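Long-range contacts in N-acetylmuramoyl-l-alanine amidase (Bartonella henselae, PDB 3NE8), which probably cleaves, as a zinc-dependent amidase, the amide bond between N-acetylmuramic acid and L-alanine in the peptidoglycan of the cell wall: residues 28-32 with 81-85; 13-17 with 115-121; 22-28 with 194-200; 92-98 with 187-193. All coordinates share one frame; numbering follows the deposited sequence.

The four contacts belong to one alpha/beta domain built on a six-stranded mixed sheet. Contacts 1 and 2, centres about 12 Å apart, supply all five zinc-binding residues: contact 1 joins the start of helix 28-45 to the end of strand 77-82, contact 2 brings helix 106-116 to the loop after strand 5-11. Contact 3, centred about 9 Å from contact 1, shares Glu28 with it and ties the preceding loop to helix 197-203. Contact 4 pairs strands 94-99 and 186-190, the latter beside strand 77-82. Along the chain, contact 1 lies within the spans of contacts 2 and 3, which cross; contact 4 follows contact 1 within the span of contact 3. The zinc ligands thus come from places far apart in sequence.

Contact 1 (28-32 with 81-85). With ZN (zinc ion), chain B.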
loop_
_atom_site.group_PDB
_atom_site.type_symbol
_atom_site.label_atom_id
_atom_site.label_comp_id
_atom_site.label_asym_id
_atom_site.label_seq_id
_atom_site.Cartn_x
_atom_site.Cartn_y
_atom_site.Cartn_z
ATOM N N GLU A 28 17.164 -26.821 -6.110
ATOM C CA GLU A 28 16.507 -25.528 -6.092
ATOM C C GLU A 28 16.248 -24.997 -7.503
ATOM O O GLU A 28 15.150 -24.516 -7.783
ATOM C CB GLU A 28 17.334 -24.528 -5.285
ATOM C CG GLU A 28 16.694 -23.162 -5.193
ATOM C CD GLU A 28 17.525 -22.182 -4.411
ATOM O OE1 GLU A 28 18.672 -22.510 -4.034
ATOM O OE2 GLU A 28 17.022 -21.059 -4.196
ATOM N N LYS A 29 17.224 -25.103 -8.402
ATOM C CA LYS A 29 17.039 -24.529 -9.732
ATOM C C LYS A 29 15.857 -25.151 -10.464
ATOM O O LYS A 29 15.235 -24.497 -11.306
ATOM C CB LYS A 29 18.312 -24.650 -10.582
ATOM C CG LYS A 29 18.694 -26.067 -10.991
ATOM C CD LYS A 29 19.702 -26.047 -12.129
ATOM C CE LYS A 29 20.167 -27.444 -12.510
ATOM N NZ LYS A 29 21.041 -27.389 -13.725
ATOM N N ASP A 30 15.559 -26.410 -10.169
ATOM C CA ASP A 30 14.422 -27.063 -10.811
ATOM C C ASP A 30 13.098 -26.709 -10.143
ATOM O O ASP A 30 12.086 -26.517 -10.812
ATOM C CB ASP A 30 14.619 -28.580 -10.855
ATOM C CG ASP A 30 15.824 -28.996 -11.702
ATOM O OD1 ASP A 30 16.098 -28.344 -12.728
ATOM O OD2 ASP A 30 16.501 -29.974 -11.325
ATOM N N VAL A 31 13.111 -26.612 -8.820
ATOM C CA VAL A 31 11.931 -26.213 -8.071
ATOM C C VAL A 31 11.514 -24.789 -8.441
ATOM O O VAL A 31 10.324 -24.507 -8.605
ATOM C CB VAL A 31 12.193 -26.285 -6.540
ATOM C CG1 VAL A 31 11.056 -25.627 -5.748
ATOM C CG2 VAL A 31 12.404 -27.723 -6.099
ATOM N N THR A 32 12.478 -23.885 -8.537
ATOM C CA THR A 32 12.113 -22.495 -8.792
ATOM C C THR A 32 11.528 -22.319 -10.205
ATOM O O THR A 32 10.593 -21.541 -10.386
ATOM C CB THR A 32 13.298 -21.541 -8.609
ATOM O OG1 THR A 32 14.310 -21.869 -9.576
ATOM C CG2 THR A 32 13.858 -21.613 -7.182
ATOM N N ILE A 81 12.219 -16.034 -7.308
ATOM C CA ILE A 81 11.682 -17.221 -6.649
ATOM C C ILE A 81 12.821 -18.146 -6.227
ATOM O O ILE A 81 13.657 -18.517 -7.059
ATOM C CB ILE A 81 10.752 -17.964 -7.629
ATOM C CG1 ILE A 81 9.553 -17.081 -7.998
ATOM C CG2 ILE A 81 10.306 -19.317 -7.071
ATOM C CD1 ILE A 81 8.892 -17.431 -9.302
ATOM N N HIS A 82 12.844 -18.503 -4.941
ATOM C CA HIS A 82 13.933 -19.256 -4.326
ATOM C C HIS A 82 13.448 -20.352 -3.396
ATOM O O HIS A 82 12.294 -20.346 -2.965
ATOM C CB HIS A 82 14.868 -18.297 -3.581
ATOM C CG HIS A 82 15.678 -17.468 -4.514
ATOM N ND1 HIS A 82 16.965 -17.805 -4.866
ATOM C CD2 HIS A 82 15.344 -16.393 -5.269
ATOM C CE1 HIS A 82 17.405 -16.946 -5.771
ATOM N NE2 HIS A 82 16.444 -16.080 -6.030
ATOM N N ALA A 83 14.344 -21.295 -3.118
ATOM C CA ALA A 83 14.117 -22.338 -2.125
ATOM C C ALA A 83 15.474 -22.726 -1.540
ATOM O O ALA A 83 16.026 -23.789 -1.832
ATOM C CB ALA A 83 13.419 -23.535 -2.747
ATOM N N ASP A 84 16.015 -21.838 -0.718
ATOM C CA ASP A 84 17.406 -21.914 -0.311
ATOM C C ASP A 84 17.668 -22.762 0.915
ATOM O O ASP A 84 16.752 -23.206 1.605
ATOM C CB ASP A 84 17.926 -20.501 -0.056
ATOM C CG ASP A 84 18.115 -19.733 -1.338
ATOM O OD1 ASP A 84 18.990 -20.144 -2.128
ATOM O OD2 ASP A 84 17.384 -18.752 -1.580
ATOM N N THR A 85 18.945 -22.998 1.165
ATOM C CA THR A 85 19.384 -23.544 2.436
ATOM C C THR A 85 19.741 -22.370 3.338
ATOM O O THR A 85 20.417 -21.438 2.899
ATOM C CB THR A 85 20.617 -24.444 2.264
ATOM O OG1 THR A 85 20.211 -25.713 1.740
ATOM C CG2 THR A 85 21.316 -24.658 3.598
HETATM ZN ZN ZN B . 18.297 -19.266 -3.945
#
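Glu28, His82 and Asp84 meet at the zinc ion, three of its five protein ligands. Glu28 OE2 and His82 ND1 each lie 2.2 Å from the zinc, whereas Asp84 reaches it with both oxygens unequally, OD1 at 2.1 Å and OD2 at 2.6 Å. The zinc probably offsets the repulsion between the two carboxylates, whose planes are 85° apart and whose Glu28 OE2 and Asp84 OD1 lie 3.0 Å from each other. His13 and Glu115 complete the site. The other ring nitrogen, His82 NE2, is hydrogen-bonded to Ser80, which would help to set the ring.

Glutamate suits the first turn of the helix here because its length takes a carboxylate from the helix backbone to the metal. With CG anti to the backbone N (chi1 -179°), the chain runs on extended to the zinc. Its OE2 also accepts a nearly straight hydrogen bond from Ala83 N, 2.9 Å away, which arrives from above the carboxylate plane, while OE1 is held by Ala20 N. The site lies at the C-terminal edge of parallel strand 77-82, a usual place for metal ligands in alpha/beta zinc hydrolases.

Behind the ligands, small side chains let helix and strand approach closely. Ala83 CB lies 4.1 Å from Glu28 CG. One turn along the helix, Thr32 lays CG2 3.1 Å from Ile81 O and turns OG1 to Gly12 O.

Contact 2 (13-17 with 115-121). With ZN (zinc ion), chain B.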
loop_
_atom_site.group_PDB
_atom_site.type_symbol
_atom_site.label_atom_id
_atom_site.label_comp_id
_atom_site.label_asym_id
_atom_site.label_seq_id
_atom_site.Cartn_x
_atom_site.Cartn_y
_atom_site.Cartn_z
ATOM N N HIS A 13 18.626 -19.235 -9.693
ATOM C CA HIS A 13 19.671 -20.181 -10.094
ATOM C C HIS A 13 19.443 -20.643 -11.521
ATOM O O HIS A 13 18.812 -19.921 -12.292
ATOM C CB HIS A 13 19.806 -21.299 -9.052
ATOM C CG HIS A 13 19.844 -20.749 -7.667
ATOM N ND1 HIS A 13 20.972 -20.167 -7.126
ATOM C CD2 HIS A 13 18.850 -20.550 -6.768
ATOM C CE1 HIS A 13 20.679 -19.670 -5.936
ATOM N NE2 HIS A 13 19.397 -19.890 -5.694
ATOM N N GLY A 14 20.012 -21.783 -11.906
ATOM C CA GLY A 14 19.935 -22.240 -13.286
ATOM C C GLY A 14 21.283 -22.634 -13.858
ATOM O O GLY A 14 22.322 -22.074 -13.507
ATOM N N GLY A 15 21.262 -23.619 -14.747
ATOM C CA GLY A 15 22.461 -24.058 -15.431
ATOM C C GLY A 15 23.462 -24.624 -14.450
ATOM O O GLY A 15 23.135 -25.492 -13.641
ATOM N N ILE A 16 24.692 -24.141 -14.536
ATOM C CA ILE A 16 25.757 -24.626 -13.671
ATOM C C ILE A 16 25.446 -24.404 -12.188
ATOM O O ILE A 16 25.991 -25.093 -11.325
ATOM C CB ILE A 16 27.121 -23.986 -14.034
ATOM C CG1 ILE A 16 28.262 -24.674 -13.280
ATOM C CG2 ILE A 16 27.106 -22.488 -13.762
ATOM C CD1 ILE A 16 28.416 -26.136 -13.616
ATOM N N ASP A 17 24.570 -23.446 -11.894
ATOM C CA ASP A 17 24.181 -23.165 -10.511
ATOM C C ASP A 17 22.914 -23.951 -10.162
ATOM O O ASP A 17 21.798 -23.544 -10.500
ATOM C CB ASP A 17 23.951 -21.660 -10.327
ATOM C CG ASP A 17 23.529 -21.296 -8.914
ATOM O OD1 ASP A 17 23.567 -22.163 -8.019
ATOM O OD2 ASP A 17 23.173 -20.121 -8.696
ATOM N N GLU A 115 23.448 -15.728 -1.396
ATOM C CA GLU A 115 22.702 -15.668 -2.644
ATOM C C GLU A 115 23.304 -14.694 -3.653
ATOM O O GLU A 115 23.150 -14.871 -4.865
ATOM C CB GLU A 115 21.228 -15.366 -2.366
ATOM C CG GLU A 115 20.535 -16.555 -1.738
ATOM C CD GLU A 115 20.598 -17.741 -2.664
ATOM O OE1 GLU A 115 21.442 -18.653 -2.467
ATOM O OE2 GLU A 115 19.834 -17.724 -3.642
ATOM N N ASN A 116 24.008 -13.683 -3.162
ATOM C CA ASN A 116 24.701 -12.755 -4.045
ATOM C C ASN A 116 25.954 -13.370 -4.651
ATOM O O ASN A 116 26.355 -13.010 -5.760
ATOM C CB ASN A 116 25.070 -11.473 -3.302
ATOM C CG ASN A 116 23.860 -10.594 -3.007
ATOM O OD1 ASN A 116 22.808 -10.708 -3.655
ATOM N ND2 ASN A 116 24.010 -9.703 -2.036
ATOM N N LYS A 117 26.562 -14.313 -3.947
ATOM C CA LYS A 117 27.821 -14.907 -4.388
ATOM C C LYS A 117 27.675 -15.883 -5.548
ATOM O O LYS A 117 28.664 -16.267 -6.162
ATOM C CB LYS A 117 28.518 -15.597 -3.216
ATOM C CG LYS A 117 29.053 -14.623 -2.182
ATOM C CD LYS A 117 29.562 -15.327 -0.938
ATOM C CE LYS A 117 29.939 -14.318 0.137
ATOM N NZ LYS A 117 30.319 -14.976 1.417
ATOM N N VAL A 118 26.447 -16.291 -5.856
ATOM C CA VAL A 118 26.265 -17.288 -6.916
ATOM C C VAL A 118 26.708 -16.814 -8.301
ATOM O O VAL A 118 27.007 -17.645 -9.169
ATOM C CB VAL A 118 24.823 -17.834 -6.986
ATOM C CG1 VAL A 118 24.455 -18.512 -5.675
ATOM C CG2 VAL A 118 23.849 -16.731 -7.343
ATOM N N ASP A 119 26.795 -15.503 -8.511
ATOM C CA ASP A 119 27.318 -14.989 -9.776
ATOM C C ASP A 119 28.680 -15.597 -10.090
ATOM O O ASP A 119 29.022 -15.813 -11.254
ATOM C CB ASP A 119 27.516 -13.475 -9.721
ATOM C CG ASP A 119 26.247 -12.687 -9.980
ATOM O OD1 ASP A 119 25.243 -13.245 -10.461
ATOM O OD2 ASP A 119 26.292 -11.467 -9.723
ATOM N N LEU A 120 29.468 -15.841 -9.047
ATOM C CA LEU A 120 30.847 -16.286 -9.225
ATOM C C LEU A 120 30.947 -17.720 -9.714
ATOM O O LEU A 120 32.032 -18.163 -10.078
ATOM C CB LEU A 120 31.630 -16.138 -7.920
ATOM C CG LEU A 120 31.719 -14.723 -7.347
ATOM C CD1 LEU A 120 32.528 -14.698 -6.051
ATOM C CD2 LEU A 120 32.309 -13.753 -8.360
ATOM N N LEU A 121 29.826 -18.436 -9.753
ATOM C CA LEU A 121 29.855 -19.837 -10.166
ATOM C C LEU A 121 30.180 -20.038 -11.646
ATOM O O LEU A 121 30.486 -21.158 -12.063
ATOM C CB LEU A 121 28.544 -20.540 -9.809
ATOM C CG LEU A 121 28.284 -20.659 -8.305
ATOM C CD1 LEU A 121 26.851 -21.123 -8.046
ATOM C CD2 LEU A 121 29.293 -21.578 -7.629
HETATM ZN ZN ZN B . 18.297 -19.266 -3.945
#
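His13 and Glu115 are brought to the zinc by differently shaped side chains: the histidine keeps CG beside its own backbone N (chi1 -46°), while the glutamate chain bends at chi2 (-60°). His13 NE2 and Glu115 OE2 each bind the metal at 2.2 Å. Glu115 OE2 lies at the edge of the imidazole, 3.0 Å from His13 NE2, with ring and carboxylate planes 60° apart; the shared metal, and no hydrogen bond, joins them.

The other ring nitrogen, His13 ND1, donates to Asp17 OD2 at 2.7 Å. The acceptor is in the ring plane, although the donor stands above the plane of the carboxylate. Zinc at one nitrogen and Asp17 at the other together fix the rotation of the imidazole. A type II' turn from Gly14 to Asp17 brings the two together, and Gly15 suits it through its positive phi.

Apolar branches of residues 118-121 pack against the histidine and aspartate: Val118 CG1 meets the ring edge 4.0 Å from His13 CE1, its CB sits 3.3 Å from Asp17 OD2, and Leu121 CD1 lies 3.4 Å from Asp17 CG. A zinc-bound histidine backed by a carboxylate is familiar from zinc hydrolases; a glutamate brought in by helix 106-116 is consistent with an autoinhibited amidase whose site is blocked by that segment.

Contact 3 (22-28 with 194-200). With ZN (zinc ion), chain B.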
loop_
_atom_site.group_PDB
_atom_site.type_symbol
_atom_site.label_atom_id
_atom_site.label_comp_id
_atom_site.label_asym_id
_atom_site.label_seq_id
_atom_site.Cartn_x
_atom_site.Cartn_y
_atom_site.Cartn_z
ATOM N N GLY A 22 18.053 -30.755 -1.861
ATOM C CA GLY A 22 17.344 -31.484 -0.824
ATOM C C GLY A 22 17.907 -32.880 -0.579
ATOM O O GLY A 22 18.731 -33.385 -1.348
ATOM N N VAL A 23 17.458 -33.504 0.506
ATOM C CA VAL A 23 17.919 -34.841 0.871
ATOM C C VAL A 23 17.516 -35.875 -0.175
ATOM O O VAL A 23 18.174 -36.907 -0.319
ATOM C CB VAL A 23 17.408 -35.265 2.274
ATOM C CG1 VAL A 23 15.918 -35.591 2.244
ATOM C CG2 VAL A 23 18.201 -36.455 2.797
ATOM N N THR A 24 16.439 -35.600 -0.903
ATOM C CA THR A 24 15.987 -36.489 -1.972
ATOM C C THR A 24 16.728 -36.274 -3.289
ATOM O O THR A 24 16.500 -37.000 -4.257
ATOM C CB THR A 24 14.489 -36.311 -2.259
ATOM O OG1 THR A 24 14.245 -34.971 -2.704
ATOM C CG2 THR A 24 13.652 -36.602 -1.019
ATOM N N GLY A 25 17.602 -35.275 -3.330
ATOM C CA GLY A 25 18.326 -34.941 -4.541
ATOM C C GLY A 25 17.710 -33.802 -5.331
ATOM O O GLY A 25 18.312 -33.301 -6.281
ATOM N N ILE A 26 16.507 -33.389 -4.950
ATOM C CA ILE A 26 15.844 -32.308 -5.664
ATOM C C ILE A 26 16.672 -31.015 -5.600
ATOM O O ILE A 26 17.228 -30.672 -4.548
ATOM C CB ILE A 26 14.412 -32.087 -5.130
ATOM C CG1 ILE A 26 13.631 -31.142 -6.048
ATOM C CG2 ILE A 26 14.444 -31.582 -3.688
ATOM C CD1 ILE A 26 12.140 -31.156 -5.779
ATOM N N LEU A 27 16.747 -30.301 -6.724
ATOM C CA LEU A 27 17.554 -29.086 -6.820
ATOM C C LEU A 27 16.708 -27.826 -6.847
ATOM O O LEU A 27 15.693 -27.752 -7.552
ATOM C CB LEU A 27 18.405 -29.106 -8.092
ATOM C CG LEU A 27 19.509 -30.159 -8.179
ATOM C CD1 LEU A 27 20.230 -30.045 -9.514
ATOM C CD2 LEU A 27 20.482 -29.969 -7.032
ATOM N N GLU A 28 17.164 -26.821 -6.110
ATOM C CA GLU A 28 16.507 -25.528 -6.092
ATOM C C GLU A 28 16.248 -24.997 -7.503
ATOM O O GLU A 28 15.150 -24.516 -7.783
ATOM C CB GLU A 28 17.334 -24.528 -5.285
ATOM C CG GLU A 28 16.694 -23.162 -5.193
ATOM C CD GLU A 28 17.525 -22.182 -4.411
ATOM O OE1 GLU A 28 18.672 -22.510 -4.034
ATOM O OE2 GLU A 28 17.022 -21.059 -4.196
ATOM N N LEU A 194 15.001 -25.555 1.503
ATOM C CA LEU A 194 15.434 -26.925 1.262
ATOM C C LEU A 194 16.331 -27.482 2.373
ATOM O O LEU A 194 16.613 -28.679 2.399
ATOM C CB LEU A 194 16.105 -27.045 -0.107
ATOM C CG LEU A 194 15.106 -27.184 -1.258
ATOM C CD1 LEU A 194 15.787 -27.093 -2.611
ATOM C CD2 LEU A 194 14.344 -28.498 -1.149
ATOM N N SER A 195 16.766 -26.623 3.293
ATOM C CA SER A 195 17.517 -27.057 4.469
ATOM C C SER A 195 16.616 -27.708 5.514
ATOM O O SER A 195 17.106 -28.334 6.452
ATOM C CB SER A 195 18.284 -25.884 5.088
ATOM O OG SER A 195 17.516 -24.690 5.055
ATOM N N ASN A 196 15.306 -27.547 5.363
ATOM C CA ASN A 196 14.343 -28.129 6.291
ATOM C C ASN A 196 13.585 -29.279 5.641
ATOM O O ASN A 196 13.056 -29.139 4.539
ATOM C CB ASN A 196 13.357 -27.059 6.763
ATOM C CG ASN A 196 12.321 -27.614 7.702
ATOM O OD1 ASN A 196 11.274 -28.101 7.276
ATOM N ND2 ASN A 196 12.619 -27.571 9.001
ATOM N N LYS A 197 13.539 -30.418 6.327
ATOM C CA LYS A 197 12.997 -31.643 5.746
ATOM C C LYS A 197 11.509 -31.566 5.466
ATOM O O LYS A 197 11.028 -32.157 4.497
ATOM C CB LYS A 197 13.272 -32.829 6.667
ATOM C CG LYS A 197 14.737 -33.069 6.901
ATOM C CD LYS A 197 15.357 -33.764 5.709
ATOM C CE LYS A 197 16.864 -33.845 5.841
ATOM N NZ LYS A 197 17.481 -32.506 5.626
ATOM N N GLU A 198 10.776 -30.860 6.320
ATOM C CA GLU A 198 9.344 -30.702 6.125
ATOM C C GLU A 198 9.057 -29.790 4.936
ATOM O O GLU A 198 8.176 -30.077 4.120
ATOM C CB GLU A 198 8.673 -30.181 7.397
ATOM C CG GLU A 198 8.705 -31.174 8.548
ATOM C CD GLU A 198 8.032 -32.485 8.196
ATOM O OE1 GLU A 198 6.989 -32.463 7.504
ATOM O OE2 GLU A 198 8.545 -33.541 8.618
ATOM N N ASP A 199 9.793 -28.687 4.824
ATOM C CA ASP A 199 9.641 -27.833 3.648
ATOM C C ASP A 199 9.972 -28.597 2.367
ATOM O O ASP A 199 9.309 -28.410 1.349
ATOM C CB ASP A 199 10.499 -26.565 3.749
ATOM C CG ASP A 199 9.824 -25.459 4.544
ATOM O OD1 ASP A 199 8.793 -25.724 5.208
ATOM O OD2 ASP A 199 10.328 -24.321 4.516
ATOM N N GLU A 200 11.000 -29.440 2.398
ATOM C CA GLU A 200 11.341 -30.218 1.217
ATOM C C GLU A 200 10.143 -31.049 0.750
ATOM O O GLU A 200 9.888 -31.153 -0.451
ATOM C CB GLU A 200 12.567 -31.099 1.460
ATOM C CG GLU A 200 12.980 -31.877 0.215
ATOM C CD GLU A 200 14.272 -32.633 0.383
ATOM O OE1 GLU A 200 14.977 -32.419 1.387
ATOM O OE2 GLU A 200 14.593 -33.449 -0.506
HETATM ZN ZN ZN B . 18.297 -19.266 -3.945
#
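Glu200 grips the turn from Gly22 to Gly25 with three hydrogen bonds, all from Val23 and Thr24. Val23 N donates to Glu200 OE1 at 2.8 Å on the syn side, and Thr24 N reaches the syn lone pair of Glu200 OE2 at 2.9 Å. The same OE2 takes a third bond from Thr24 OG1, 2.7 Å away and nearly in line with the C-O bond. Holding both oxygens, these donors fix the carboxylate's rotation. Glutamate suits the place because its extended chain, with CG anti to N (chi1 -177°), carries the charge from the helix to the loop.

Gly22, having no side chain, lets Glu200 OE1 come within 3.4 Å of its CA. Beside this polar core Ile26 CG2 packs on Leu194 CD2 at 4.0 Å, the two side chains crossing at about a right angle. The other branch, Leu194 CD1, lies 3.8 Å from Glu28 N, against the start of helix 28-45. At the margin the bent Lys197 chain lays CE 3.9 Å from Val23 CB.

Asn196 precedes these helical residues, and its OD1 accepts from Asp199 N. The contact therefore joins a type I beta turn, its successive backbone N-H groups bound by one carboxylate, to the first turn of an N-capped helix, 197-203.

Contact 4 (92-98 with 187-193); sequences RGATVYT and VLIEIGY
Tyr193 pushes its hydroxyl into the notch between Thr95 and Tyr97. There Tyr193 OH lies 2.7 Å from Thr95 OG1 and 2.9 Å from Tyr97 OH, each a hydrogen bond. The two tyrosines arrive from opposite directions, and Tyr193 OH meets the Tyr97 ring at its edge. With CG anti to its carbonyl carbon (chi1 -63°), Tyr193 turns its ring toward residues 93-95, CE2 passing 3.3 Å from Gly93 O. A long, rigid residue with a polar tip suits a buried notch lined by hydroxyls.

Farther along the same face, Tyr97 CD2 lies alongside Leu188 CD2 at 3.9 Å, and Phe176 meets the Tyr97 ring edge-to-face. Glu190 packs its CG at the edge of the Tyr97 ring, 3.6 Å from Tyr97 CE2, its carboxylate plane 88° from that ring; OE1 goes on to Asp84 N, near the zinc.

Beneath these side chains the strands run antiparallel, the place where an otherwise parallel sheet reverses direction. Thr95 with Glu190 and Tyr97 with Leu188 are hydrogen-bonded pairs; Val96 with Ile189, between them, is a non-hydrogen-bonded pair.

Those two project to the other face, where beta-branched residues suit both strand and core. Val96 CG1 fits against Val187 CB at 3.8 Å, and Val96 CG2 faces Ile189 CG1 at 4.3 Å. Helix 135-161 packs over Val96 and Val187, and helix 206-227 over Ala94 and Ile189.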
loop_
_atom_site.group_PDB
_atom_site.type_symbol
_atom_site.label_atom_id
_atom_site.label_comp_id
_atom_site.label_asym_id
_atom_site.label_seq_id
_atom_site.Cartn_x
_atom_site.Cartn_y
_atom_site.Cartn_z
ATOM N N ARG A 92 11.681 -22.834 8.861
ATOM C CA ARG A 92 10.900 -23.253 7.711
ATOM C C ARG A 92 9.738 -22.305 7.493
ATOM O O ARG A 92 9.363 -21.534 8.389
ATOM C CB ARG A 92 10.378 -24.676 7.903
ATOM C CG ARG A 92 9.481 -24.841 9.111
ATOM C CD ARG A 92 8.891 -26.238 9.173
ATOM N NE ARG A 92 8.012 -26.497 8.037
ATOM C CZ ARG A 92 6.972 -27.323 8.068
ATOM N NH1 ARG A 92 6.674 -27.980 9.183
ATOM N NH2 ARG A 92 6.228 -27.490 6.984
ATOM N N GLY A 93 9.174 -22.357 6.293
ATOM C CA GLY A 93 7.999 -21.574 5.966
ATOM C C GLY A 93 8.252 -20.523 4.905
ATOM O O GLY A 93 9.375 -20.047 4.719
ATOM N N ALA A 94 7.195 -20.157 4.195
ATOM C CA ALA A 94 7.295 -19.126 3.170
ATOM C C ALA A 94 7.780 -17.812 3.779
ATOM O O ALA A 94 7.414 -17.464 4.906
ATOM C CB ALA A 94 5.956 -18.942 2.470
ATOM N N THR A 95 8.606 -17.092 3.024
ATOM C CA THR A 95 9.169 -15.818 3.455
ATOM C C THR A 95 9.208 -14.880 2.260
ATOM O O THR A 95 9.429 -15.319 1.125
ATOM C CB THR A 95 10.637 -15.975 3.937
ATOM O OG1 THR A 95 10.772 -17.156 4.734
ATOM C CG2 THR A 95 11.086 -14.780 4.758
ATOM N N VAL A 96 9.015 -13.587 2.510
ATOM C CA VAL A 96 9.186 -12.572 1.474
ATOM C C VAL A 96 10.247 -11.580 1.917
ATOM O O VAL A 96 10.183 -11.040 3.037
ATOM C CB VAL A 96 7.882 -11.822 1.152
ATOM C CG1 VAL A 96 8.094 -10.902 -0.047
ATOM C CG2 VAL A 96 6.748 -12.790 0.886
ATOM N N TYR A 97 11.222 -11.338 1.050
ATOM C CA TYR A 97 12.287 -10.379 1.305
ATOM C C TYR A 97 12.186 -9.183 0.374
ATOM O O TYR A 97 11.898 -9.319 -0.817
ATOM C CB TYR A 97 13.677 -11.009 1.121
ATOM C CG TYR A 97 13.979 -12.133 2.075
ATOM C CD1 TYR A 97 14.698 -11.900 3.241
ATOM C CD2 TYR A 97 13.549 -13.425 1.816
ATOM C CE1 TYR A 97 14.979 -12.936 4.125
ATOM C CE2 TYR A 97 13.820 -14.460 2.687
ATOM C CZ TYR A 97 14.534 -14.214 3.845
ATOM O OH TYR A 97 14.804 -15.236 4.742
ATOM N N THR A 98 12.424 -8.002 0.935
ATOM C CA THR A 98 12.627 -6.786 0.155
ATOM C C THR A 98 14.060 -6.305 0.363
ATOM O O THR A 98 14.765 -6.821 1.241
ATOM C CB THR A 98 11.631 -5.688 0.560
ATOM O OG1 THR A 98 11.595 -5.567 1.989
ATOM C CG2 THR A 98 10.249 -6.056 0.073
ATOM N N VAL A 187 10.505 -8.183 -5.155
ATOM C CA VAL A 187 10.596 -8.984 -3.947
ATOM C C VAL A 187 11.260 -10.313 -4.264
ATOM O O VAL A 187 11.241 -10.776 -5.417
ATOM C CB VAL A 187 9.207 -9.250 -3.296
ATOM C CG1 VAL A 187 8.502 -7.940 -2.950
ATOM C CG2 VAL A 187 8.327 -10.129 -4.186
ATOM N N LEU A 188 11.814 -10.940 -3.235
ATOM C CA LEU A 188 12.353 -12.284 -3.329
ATOM C C LEU A 188 11.510 -13.174 -2.430
ATOM O O LEU A 188 11.369 -12.909 -1.230
ATOM C CB LEU A 188 13.828 -12.303 -2.916
ATOM C CG LEU A 188 14.572 -13.634 -3.057
ATOM C CD1 LEU A 188 16.050 -13.384 -3.314
ATOM C CD2 LEU A 188 14.373 -14.539 -1.856
ATOM N N ILE A 189 10.913 -14.210 -3.003
ATOM C CA ILE A 189 10.064 -15.108 -2.232
ATOM C C ILE A 189 10.754 -16.440 -2.055
ATOM O O ILE A 189 11.145 -17.079 -3.036
ATOM C CB ILE A 189 8.705 -15.333 -2.902
ATOM C CG1 ILE A 189 7.973 -13.998 -3.044
ATOM C CG2 ILE A 189 7.868 -16.329 -2.098
ATOM C CD1 ILE A 189 6.601 -14.105 -3.684
ATOM N N GLU A 190 10.958 -16.835 -0.802
ATOM C CA GLU A 190 11.378 -18.196 -0.501
ATOM C C GLU A 190 10.109 -19.009 -0.392
ATOM O O GLU A 190 9.291 -18.779 0.502
ATOM C CB GLU A 190 12.153 -18.268 0.816
ATOM C CG GLU A 190 13.480 -17.538 0.801
ATOM C CD GLU A 190 14.576 -18.251 0.033
ATOM O OE1 GLU A 190 14.399 -19.423 -0.368
ATOM O OE2 GLU A 190 15.643 -17.618 -0.163
ATOM N N ILE A 191 9.899 -19.930 -1.321
ATOM C CA ILE A 191 8.673 -20.685 -1.210
ATOM C C ILE A 191 8.780 -21.670 -0.051
ATOM O O ILE A 191 7.751 -22.008 0.539
ATOM C CB ILE A 191 8.263 -21.343 -2.507
ATOM C CG1 ILE A 191 9.382 -22.257 -2.977
ATOM C CG2 ILE A 191 7.939 -20.277 -3.542
ATOM C CD1 ILE A 191 9.001 -23.148 -4.135
ATOM N N GLY A 192 10.008 -22.049 0.308
ATOM C CA GLY A 192 10.318 -22.836 1.493
ATOM C C GLY A 192 11.825 -23.001 1.537
ATOM O O GLY A 192 12.512 -22.555 0.620
ATOM N N TYR A 193 12.348 -23.648 2.576
ATOM C CA TYR A 193 13.791 -23.825 2.691
ATOM C C TYR A 193 14.182 -25.280 2.508
ATOM O O TYR A 193 13.760 -26.145 3.268
ATOM C CB TYR A 193 14.299 -23.285 4.035
ATOM C CG TYR A 193 14.067 -21.797 4.147
ATOM C CD1 TYR A 193 14.981 -20.891 3.625
ATOM C CD2 TYR A 193 12.904 -21.299 4.722
ATOM C CE1 TYR A 193 14.756 -19.516 3.693
ATOM C CE2 TYR A 193 12.672 -19.924 4.798
ATOM C CZ TYR A 193 13.602 -19.042 4.285
ATOM O OH TYR A 193 13.388 -17.682 4.353
#